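Long-range contact in putative aldehyde dehydrogenase (Burkholderia cenocepacia, PDB 4YWE), which probably oxidises aldehydes with NAD or NADP as acceptor, as other members of the aldehyde dehydrogenase family do, and binds calcium and magnesium ions: residues I43-A48 with T211-E216. Sequence-based numbering, arbitrary orientation.
Sequences IARGTA and TGYGHE. With EDO (1,2-ethanediol), chain I.
The guanidinium of R45 has the ring edge of Y213 over one face and the carboxylate of E216 at its rim. Y213 CE2 lies 3.6 Å from R45 NE, with the two planes 88° apart, so ring and guanidinium meet edge to face, and in the ring's own plane its edge looks at R45 NE and E216 OE1. The carboxylate is held in a side-on salt bridge, NE to OE1 and NH2 to OE2. R45 NE sends a nearly straight bond to the syn lone pair of E216 OE1 (3.0 Å), while R45 NH2 reaches E216 OE2 at 2.9 Å from above the carboxylate plane, which is turned 27° from the guanidinium. In R45, chi1 of -177° puts CG anti to the backbone N, and the chain then continues extended to NE. E216 OE1 also takes a bond from a water that donates to G46 O and accepts from Y213 N. This is where the end of strand 38-44 and the loop after it lie over the turn between strand 207-209 and helix 214-223, a strand-turn-helix unit of what is probably the family's Rossmann-like cofactor domain, with strand 207-209 parallel to 177-182. Around that turn, T211 OG1 gives a 2.6 Å hydrogen bond to A44 O, in the carbonyl plane and on a lone pair. A second water donates to T211 OG1 and accepts from A44 N. G46 N makes a weak, bent bond to T211 O, and the backbones are close here, G46 CA being 4.4 Å from G212 CA. K181, on the neighbouring strand 177-182, hydrogen-bonds G212 O through NZ.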
loop_
_atom_site.group_PDB
_atom_site.type_symbol
_atom_site.label_atom_id
_atom_site.label_comp_id
_atom_site.label_asym_id
_atom_site.label_seq_id
_atom_site.Cartn_x
_atom_site.Cartn_y
_atom_site.Cartn_z
ATOM N N ILE A 43 -15.436 16.112 -39.702
ATOM C CA ILE A 43 -15.377 16.495 -38.297
ATOM C C ILE A 43 -15.190 18.000 -38.191
ATOM O O ILE A 43 -14.727 18.644 -39.133
ATOM C CB ILE A 43 -14.253 15.751 -37.550
ATOM C CG1 ILE A 43 -12.920 15.923 -38.281
ATOM C CG2 ILE A 43 -14.597 14.279 -37.392
ATOM C CD1 ILE A 43 -11.758 15.218 -37.613
ATOM N N ALA A 44 -15.552 18.559 -37.042
ATOM C CA ALA A 44 -15.376 19.983 -36.793
ATOM C C ALA A 44 -13.896 20.342 -36.700
ATOM O O ALA A 44 -13.133 19.683 -35.994
ATOM C CB ALA A 44 -16.099 20.393 -35.519
ATOM N N ARG A 45 -13.498 21.384 -37.422
ATOM C CA ARG A 45 -12.127 21.875 -37.356
ATOM C C ARG A 45 -11.964 22.776 -36.136
ATOM O O ARG A 45 -12.138 23.992 -36.218
ATOM C CB ARG A 45 -11.757 22.628 -38.637
ATOM C CG ARG A 45 -10.318 23.116 -38.676
ATOM C CD ARG A 45 -9.993 23.780 -40.006
ATOM N NE ARG A 45 -8.617 24.267 -40.047
ATOM C CZ ARG A 45 -8.044 24.800 -41.121
ATOM N NH1 ARG A 45 -8.728 24.915 -42.251
ATOM N NH2 ARG A 45 -6.787 25.218 -41.065
ATOM N N GLY A 46 -11.638 22.166 -35.001
ATOM C CA GLY A 46 -11.552 22.885 -33.745
ATOM C C GLY A 46 -10.416 23.881 -33.648
ATOM O O GLY A 46 -9.299 23.615 -34.090
ATOM N N THR A 47 -10.712 25.036 -33.065
ATOM C CA THR A 47 -9.712 26.074 -32.868
ATOM C C THR A 47 -9.681 26.498 -31.405
ATOM O O THR A 47 -10.369 25.909 -30.569
ATOM C CB THR A 47 -9.985 27.302 -33.761
ATOM O OG1 THR A 47 -11.328 27.756 -33.555
ATOM C CG2 THR A 47 -9.799 26.943 -35.228
ATOM N N ALA A 48 -8.884 27.519 -31.104
ATOM C CA ALA A 48 -8.706 28.007 -29.736
ATOM C C ALA A 48 -10.012 28.374 -29.010
ATOM O O ALA A 48 -10.155 28.053 -27.830
ATOM C CB ALA A 48 -7.750 29.203 -29.731
ATOM N N THR A 211 -12.620 18.033 -31.680
ATOM C CA THR A 211 -11.897 17.520 -32.837
ATOM C C THR A 211 -11.118 18.646 -33.504
ATOM O O THR A 211 -11.400 19.818 -33.273
ATOM C CB THR A 211 -12.844 16.876 -33.865
ATOM O OG1 THR A 211 -13.824 17.835 -34.283
ATOM C CG2 THR A 211 -13.546 15.672 -33.259
ATOM N N GLY A 212 -10.138 18.289 -34.326
ATOM C CA GLY A 212 -9.345 19.282 -35.027
ATOM C C GLY A 212 -7.898 18.884 -35.234
ATOM O O GLY A 212 -7.470 17.809 -34.810
ATOM N N TYR A 213 -7.141 19.755 -35.894
ATOM C CA TYR A 213 -5.734 19.490 -36.164
ATOM C C TYR A 213 -4.905 19.627 -34.896
ATOM O O TYR A 213 -5.245 20.400 -34.001
ATOM C CB TYR A 213 -5.201 20.437 -37.242
ATOM C CG TYR A 213 -5.795 20.212 -38.614
ATOM C CD1 TYR A 213 -5.588 19.020 -39.294
ATOM C CD2 TYR A 213 -6.552 21.198 -39.234
ATOM C CE1 TYR A 213 -6.126 18.811 -40.551
ATOM C CE2 TYR A 213 -7.093 20.998 -40.490
ATOM C CZ TYR A 213 -6.877 19.804 -41.143
ATOM O OH TYR A 213 -7.413 19.601 -42.394
ATOM N N GLY A 214 -3.815 18.870 -34.824
ATOM C CA GLY A 214 -2.913 18.942 -33.691
ATOM C C GLY A 214 -2.273 20.307 -33.537
ATOM O O GLY A 214 -2.131 20.812 -32.425
ATOM N N HIS A 215 -1.899 20.913 -34.662
ATOM C CA HIS A 215 -1.225 22.207 -34.645
ATOM C C HIS A 215 -2.208 23.353 -34.417
ATOM O O HIS A 215 -1.806 24.511 -34.303
ATOM C CB HIS A 215 -0.453 22.428 -35.949
ATOM C CG HIS A 215 -1.327 22.661 -37.141
ATOM N ND1 HIS A 215 -1.767 21.637 -37.953
ATOM C CD2 HIS A 215 -1.838 23.802 -37.665
ATOM C CE1 HIS A 215 -2.514 22.136 -38.922
ATOM N NE2 HIS A 215 -2.573 23.448 -38.770
ATOM N N GLU A 216 -3.495 23.029 -34.352
ATOM C CA GLU A 216 -4.516 24.027 -34.056
ATOM C C GLU A 216 -5.205 23.731 -32.727
ATOM O O GLU A 216 -4.907 24.362 -31.712
ATOM C CB GLU A 216 -5.550 24.098 -35.185
ATOM C CG GLU A 216 -5.036 24.763 -36.453
ATOM C CD GLU A 216 -6.118 24.942 -37.502
ATOM O OE1 GLU A 216 -7.094 24.163 -37.496
ATOM O OE2 GLU A 216 -5.994 25.867 -38.332
HETATM C C1 EDO I . -5.010 27.671 -32.031
HETATM O O1 EDO I . -4.018 26.653 -31.856
HETATM C C2 EDO I . -5.887 27.331 -33.230
HETATM O O2 EDO I . -6.859 28.365 -33.422
HETATM O O HOH W 1 -16.464 16.605 -35.005
HETATM O O HOH W 2 -8.517 22.281 -35.994
#